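Local coordinates for protein cephalosporin acylase (Bacillus halodurans, PDB 2NLZ) that is probably an Ntn hydrolase of the gamma-glutamyltranspeptidase family that cleaves amide bonds, perhaps as a cephalosporin acylase, though its function is not established, at residues A165-V170 / T185-G190; L58-P63 / E197-Q202. The protein carries 1 engineered substitution. All blocks are in the same frame, centred on the assembly; numbering follows the deposited sequence.

Contact 1: residues A165-V170 / T185-G190; sequences AAYDRV and TFAPKG. Engineered in segment 165-170: Val170 (natural residue Phe).
Tyr167, on helix 157-173, reaches across to Ala187 and Gly190, which lie in the loop that follows helix 180-186. The CG atom stands anti to the backbone N (chi1 -179°), which carries the ring away from its own helix and toward that loop. Low on the ring, the CD2 side rests against the methyl group of Ala187: Tyr167 CD2 lies 3.9 Å from Ala187 CB, and CE2 of the same ring is almost as near. The methyl meets the ring obliquely, and a side chain as small as this fits here, where the CA atoms of Tyr167 and Ala187 are 7.6 Å apart. At the far end the hydroxyl extends to the loop backbone, where Tyr167 OH is 2.9 Å from Gly190 O. Gly190 O also stands obliquely to the ring, 3.6 Å from Tyr167 CZ. A tyrosine suits the place because its hydrocarbon part packs on an alanine while its hydroxyl lies near a main-chain oxygen at a more exposed site. Gly190 closes a type I beta turn begun at Ala187, in which Gly190 N donates to Ala187 O over 3.1 Å; its positive phi of 76° is a conformation that glycine adopts easily. Replacing Tyr167 by an alanine would probably open a gap beside the Ala187 methyl and leave Gly190 O without the nearby hydroxyl. The same tyrosine also touches Phe183 and Ala192, while Trp163, also on helix 157-173, donates through NE1 to Phe186 O. An aromatic side chain of helix 157-173 thus packs on the type I turn that follows helix 180-186, the next helix in the chain, here in a peripheral helical part of a gamma-glutamyltranspeptidase-family chain.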
loop_
_atom_site.group_PDB
_atom_site.type_symbol
_atom_site.label_atom_id
_atom_site.label_comp_id
_atom_site.label_asym_id
_atom_site.label_seq_id
_atom_site.Cartn_x
_atom_site.Cartn_y
_atom_site.Cartn_z
ATOM N N ALA D 165 -23.444 14.813 14.868
ATOM C CA ALA D 165 -24.200 14.714 13.619
ATOM C C ALA D 165 -25.692 14.630 13.894
ATOM O O ALA D 165 -26.496 15.255 13.202
ATOM C CB ALA D 165 -23.744 13.510 12.808
ATOM N N ALA D 166 -26.045 13.862 14.921
ATOM C CA ALA D 166 -27.432 13.724 15.342
ATOM C C ALA D 166 -27.965 15.018 15.925
ATOM O O ALA D 166 -29.137 15.311 15.769
ATOM C CB ALA D 166 -27.592 12.591 16.339
ATOM N N TYR D 167 -27.108 15.785 16.591
ATOM C CA TYR D 167 -27.509 17.094 17.105
ATOM C C TYR D 167 -27.683 18.122 15.976
ATOM O O TYR D 167 -28.746 18.737 15.862
ATOM C CB TYR D 167 -26.528 17.614 18.167
ATOM C CG TYR D 167 -26.922 18.966 18.730
ATOM C CD1 TYR D 167 -26.271 20.132 18.330
ATOM C CD2 TYR D 167 -27.966 19.082 19.641
ATOM C CE1 TYR D 167 -26.643 21.381 18.833
ATOM C CE2 TYR D 167 -28.343 20.326 20.154
ATOM C CZ TYR D 167 -27.679 21.467 19.745
ATOM O OH TYR D 167 -28.055 22.688 20.252
ATOM N N ASP D 168 -26.643 18.287 15.153
ATOM C CA ASP D 168 -26.584 19.325 14.108
ATOM C C ASP D 168 -27.688 19.218 13.066
ATOM O O ASP D 168 -28.242 20.237 12.632
ATOM C CB ASP D 168 -25.220 19.324 13.398
ATOM C CG ASP D 168 -24.118 19.977 14.222
ATOM O OD1 ASP D 168 -24.427 20.740 15.163
ATOM O OD2 ASP D 168 -22.934 19.726 13.918
ATOM N N ARG D 169 -27.997 17.991 12.659
ATOM C CA ARG D 169 -29.055 17.754 11.684
ATOM C C ARG D 169 -30.428 18.006 12.303
ATOM O O ARG D 169 -31.364 18.481 11.649
ATOM C CB ARG D 169 -28.971 16.321 11.140
ATOM C CG ARG D 169 -30.216 15.878 10.378
ATOM C CD ARG D 169 -29.884 15.076 9.132
ATOM N NE ARG D 169 -30.171 13.655 9.295
ATOM C CZ ARG D 169 -31.372 13.109 9.133
ATOM N NH1 ARG D 169 -32.420 13.857 8.809
ATOM N NH2 ARG D 169 -31.529 11.807 9.299
ATOM N N VAL D 170 -30.513 17.719 13.590
ATOM C CA VAL D 170 -31.791 17.569 14.267
ATOM C C VAL D 170 -32.217 18.808 15.092
ATOM O O VAL D 170 -33.401 18.961 15.409
ATOM C CB VAL D 170 -31.752 16.259 15.109
ATOM C CG1 VAL D 170 -32.445 16.419 16.439
ATOM C CG2 VAL D 170 -32.206 15.017 14.287
ATOM N N THR D 185 -31.994 15.179 27.646
ATOM C CA THR D 185 -31.257 13.966 27.988
ATOM C C THR D 185 -29.900 13.850 27.283
ATOM O O THR D 185 -28.893 13.573 27.926
ATOM C CB THR D 185 -32.087 12.720 27.643
ATOM O OG1 THR D 185 -33.344 12.793 28.315
ATOM C CG2 THR D 185 -31.365 11.432 28.033
ATOM N N PHE D 186 -29.880 14.056 25.967
ATOM C CA PHE D 186 -28.684 13.772 25.167
ATOM C C PHE D 186 -27.880 15.003 24.764
ATOM O O PHE D 186 -26.752 14.879 24.277
ATOM C CB PHE D 186 -29.052 12.959 23.929
ATOM C CG PHE D 186 -29.656 11.636 24.243
ATOM C CD1 PHE D 186 -28.936 10.690 24.949
ATOM C CD2 PHE D 186 -30.941 11.336 23.842
ATOM C CE1 PHE D 186 -29.484 9.462 25.241
ATOM C CE2 PHE D 186 -31.507 10.109 24.134
ATOM C CZ PHE D 186 -30.778 9.172 24.836
ATOM N N ALA D 187 -28.461 16.185 24.953
ATOM C CA ALA D 187 -27.734 17.434 24.743
ATOM C C ALA D 187 -27.928 18.401 25.914
ATOM O O ALA D 187 -28.474 19.488 25.729
ATOM C CB ALA D 187 -28.171 18.074 23.450
ATOM N N PRO D 188 -27.465 18.018 27.122
ATOM C CA PRO D 188 -27.861 18.787 28.301
ATOM C C PRO D 188 -27.195 20.155 28.395
ATOM O O PRO D 188 -27.719 21.042 29.063
ATOM C CB PRO D 188 -27.433 17.891 29.468
ATOM C CG PRO D 188 -26.344 17.068 28.938
ATOM C CD PRO D 188 -26.561 16.905 27.468
ATOM N N LYS D 189 -26.059 20.320 27.723
ATOM C CA LYS D 189 -25.353 21.593 27.721
ATOM C C LYS D 189 -25.698 22.452 26.512
ATOM O O LYS D 189 -24.983 23.400 26.202
ATOM C CB LYS D 189 -23.838 21.379 27.785
ATOM C CG LYS D 189 -23.236 21.490 29.179
ATOM C CD LYS D 189 -22.814 20.135 29.714
ATOM C CE LYS D 189 -21.820 20.293 30.849
ATOM N NZ LYS D 189 -21.019 19.057 31.028
ATOM N N GLY D 190 -26.787 22.123 25.826
ATOM C CA GLY D 190 -27.208 22.889 24.654
ATOM C C GLY D 190 -26.370 22.603 23.420
ATOM O O GLY D 190 -26.372 23.375 22.461
#

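Contact 2: residues L58-P63 / E197-Q202; sequences LTVLEP and EVWRSQ
Trp199 brings the outer end of its indole to Val60 and Pro63, joining the short two-stranded antiparallel sheet of strands 153-154 and 198-199 to the C-terminal end of helix 47-61, within a chain of the gamma-glutamyltranspeptidase family. The apolar contacts are few and converge on one atom. Trp199 CZ3 lies 4.2 Å from Pro63 CG and 4.3 Å from Val60 CG1, so the CZ3 corner of the six-membered ring touches both a valine branch and the proline ring. With CG anti to the backbone N (chi1 176°), the indole projects from the strand far enough to reach them. A large flat side chain suits this buried place, since it spans the distance between strand and helix, while the compact valine and proline leave room for its end. Pro63 follows Glu62, where the chain leaves helical geometry, and its ring also packs on Leu159 and Trp163. Among aromatic interactions, Trp199 also meets Trp163 of helix 157-173 edge-to-face.

Two polar groups of the touching residues find their partners outside the two segments. Helix 47-61 finishes with Glu62 N bonded to Leu58 O at 2.9 Å, close to where the indole arrives. The indole nitrogen of Trp199 turns to the backbone of Thr185. The carbonyl of Val60 accepts a hydrogen bond from Tyr153 OH, and this same oxygen, Val60 O, lies obliquely to the indole, 3.6 Å from Trp199 CZ3.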
loop_
_atom_site.group_PDB
_atom_site.type_symbol
_atom_site.label_atom_id
_atom_site.label_comp_id
_atom_site.label_asym_id
_atom_site.label_seq_id
_atom_site.Cartn_x
_atom_site.Cartn_y
_atom_site.Cartn_z
ATOM N N LEU D 58 -24.339 -0.992 26.868
ATOM C CA LEU D 58 -24.342 -0.315 25.561
ATOM C C LEU D 58 -25.465 0.703 25.432
ATOM O O LEU D 58 -25.358 1.686 24.697
ATOM C CB LEU D 58 -24.449 -1.341 24.424
ATOM C CG LEU D 58 -23.211 -2.192 24.130
ATOM C CD1 LEU D 58 -23.547 -3.448 23.329
ATOM C CD2 LEU D 58 -22.139 -1.382 23.430
ATOM N N THR D 59 -26.550 0.437 26.154
ATOM C CA THR D 59 -27.710 1.314 26.224
ATOM C C THR D 59 -27.333 2.693 26.766
ATOM O O THR D 59 -27.942 3.699 26.413
ATOM C CB THR D 59 -28.808 0.641 27.042
ATOM O OG1 THR D 59 -29.893 0.307 26.177
ATOM C CG2 THR D 59 -29.312 1.531 28.161
ATOM N N VAL D 60 -26.293 2.725 27.590
ATOM C CA VAL D 60 -25.808 3.952 28.176
ATOM C C VAL D 60 -24.559 4.441 27.457
ATOM O O VAL D 60 -24.383 5.645 27.272
ATOM C CB VAL D 60 -25.478 3.755 29.662
ATOM C CG1 VAL D 60 -24.837 5.018 30.242
ATOM C CG2 VAL D 60 -26.734 3.330 30.455
ATOM N N LEU D 61 -23.715 3.499 27.031
ATOM C CA LEU D 61 -22.369 3.805 26.533
ATOM C C LEU D 61 -22.299 4.183 25.065
ATOM O O LEU D 61 -21.378 4.893 24.642
ATOM C CB LEU D 61 -21.419 2.648 26.811
ATOM C CG LEU D 61 -21.147 2.386 28.290
ATOM C CD1 LEU D 61 -20.611 0.983 28.484
ATOM C CD2 LEU D 61 -20.202 3.451 28.840
ATOM N N GLU D 62 -23.272 3.715 24.295
ATOM C CA GLU D 62 -23.369 4.069 22.875
ATOM C C GLU D 62 -24.804 4.451 22.472
ATOM O O GLU D 62 -25.454 3.716 21.731
ATOM C CB GLU D 62 -22.859 2.912 22.017
ATOM C CG GLU D 62 -22.530 3.285 20.593
ATOM C CD GLU D 62 -21.946 2.132 19.799
ATOM O OE1 GLU D 62 -22.381 1.923 18.650
ATOM O OE2 GLU D 62 -21.053 1.435 20.320
ATOM N N PRO D 63 -25.295 5.618 22.943
ATOM C CA PRO D 63 -26.696 6.007 22.736
ATOM C C PRO D 63 -27.011 6.375 21.293
ATOM O O PRO D 63 -28.170 6.554 20.933
ATOM C CB PRO D 63 -26.864 7.238 23.635
ATOM C CG PRO D 63 -25.626 7.282 24.483
ATOM C CD PRO D 63 -24.559 6.650 23.686
ATOM N N GLU D 197 -15.396 14.945 27.211
ATOM C CA GLU D 197 -16.417 15.480 28.097
ATOM C C GLU D 197 -17.204 14.314 28.691
ATOM O O GLU D 197 -17.529 13.367 27.995
ATOM C CB GLU D 197 -17.331 16.432 27.321
ATOM C CG GLU D 197 -18.150 17.393 28.171
ATOM C CD GLU D 197 -19.125 18.218 27.339
ATOM O OE1 GLU D 197 -20.210 18.573 27.854
ATOM O OE2 GLU D 197 -18.805 18.511 26.169
ATOM N N VAL D 198 -17.469 14.368 29.992
ATOM C CA VAL D 198 -18.248 13.331 30.649
ATOM C C VAL D 198 -19.737 13.569 30.438
ATOM O O VAL D 198 -20.237 14.683 30.620
ATOM C CB VAL D 198 -17.945 13.263 32.155
ATOM C CG1 VAL D 198 -18.978 12.419 32.879
ATOM C CG2 VAL D 198 -16.558 12.701 32.388
ATOM N N TRP D 199 -20.438 12.521 30.032
ATOM C CA TRP D 199 -21.882 12.588 29.916
ATOM C C TRP D 199 -22.476 11.576 30.872
ATOM O O TRP D 199 -21.926 10.487 31.049
ATOM C CB TRP D 199 -22.323 12.307 28.480
ATOM C CG TRP D 199 -23.800 12.261 28.304
ATOM C CD1 TRP D 199 -24.630 13.321 28.110
ATOM C CD2 TRP D 199 -24.633 11.092 28.309
ATOM N NE1 TRP D 199 -25.929 12.887 27.991
ATOM C CE2 TRP D 199 -25.959 11.523 28.106
ATOM C CE3 TRP D 199 -24.387 9.725 28.460
ATOM C CZ2 TRP D 199 -27.039 10.635 28.051
ATOM C CZ3 TRP D 199 -25.458 8.845 28.404
ATOM C CH2 TRP D 199 -26.768 9.305 28.201
ATOM N N ARG D 200 -23.587 11.950 31.494
ATOM C CA ARG D 200 -24.284 11.079 32.417
ATOM C C ARG D 200 -25.774 11.227 32.218
ATOM O O ARG D 200 -26.233 12.178 31.597
ATOM C CB ARG D 200 -23.906 11.407 33.860
ATOM C CG ARG D 200 -23.956 12.896 34.201
ATOM C CD ARG D 200 -23.542 13.165 35.646
ATOM N NE ARG D 200 -24.441 12.528 36.607
ATOM C CZ ARG D 200 -25.569 13.070 37.061
ATOM N NH1 ARG D 200 -25.957 14.269 36.643
ATOM N NH2 ARG D 200 -26.314 12.406 37.934
ATOM N N SER D 201 -26.526 10.276 32.744
ATOM C CA SER D 201 -27.963 10.342 32.691
ATOM C C SER D 201 -28.571 9.632 33.894
ATOM O O SER D 201 -28.574 8.393 33.967
ATOM C CB SER D 201 -28.465 9.737 31.392
ATOM O OG SER D 201 -29.870 9.821 31.331
ATOM N N GLN D 202 -29.067 10.433 34.841
ATOM C CA GLN D 202 -29.779 9.915 36.007
ATOM C C GLN D 202 -31.034 9.173 35.581
ATOM O O GLN D 202 -31.432 8.205 36.223
ATOM C CB GLN D 202 -30.145 11.029 36.992
ATOM C CG GLN D 202 -29.348 11.016 38.293
ATOM C CD GLN D 202 -29.562 9.755 39.141
ATOM O OE1 GLN D 202 -30.563 9.041 38.993
ATOM N NE2 GLN D 202 -28.621 9.485 40.044
#

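The two contacts are neighbours, with centres 13 Å apart, and contact 1 is nested inside the chain loop that contact 2 closes. Trp199 ties them together: its NE1 lies 3.0 Å from Thr185 O, a probable hydrogen bond, and its CZ2 packs 3.6 Å from Phe186 CD1. The Phe186 ring also reaches the other segment of contact 2, where Phe186 CE1 is 3.8 Å from Pro63 CB. Nearer the surface, Lys189 NZ and Glu197 OE1 form a long, weak ion pair at 3.3 Å. Thus residues 185-190 meet segment 165-170 through Ala187 and Gly190, and contact 2 through Thr185, Phe186 and Lys189.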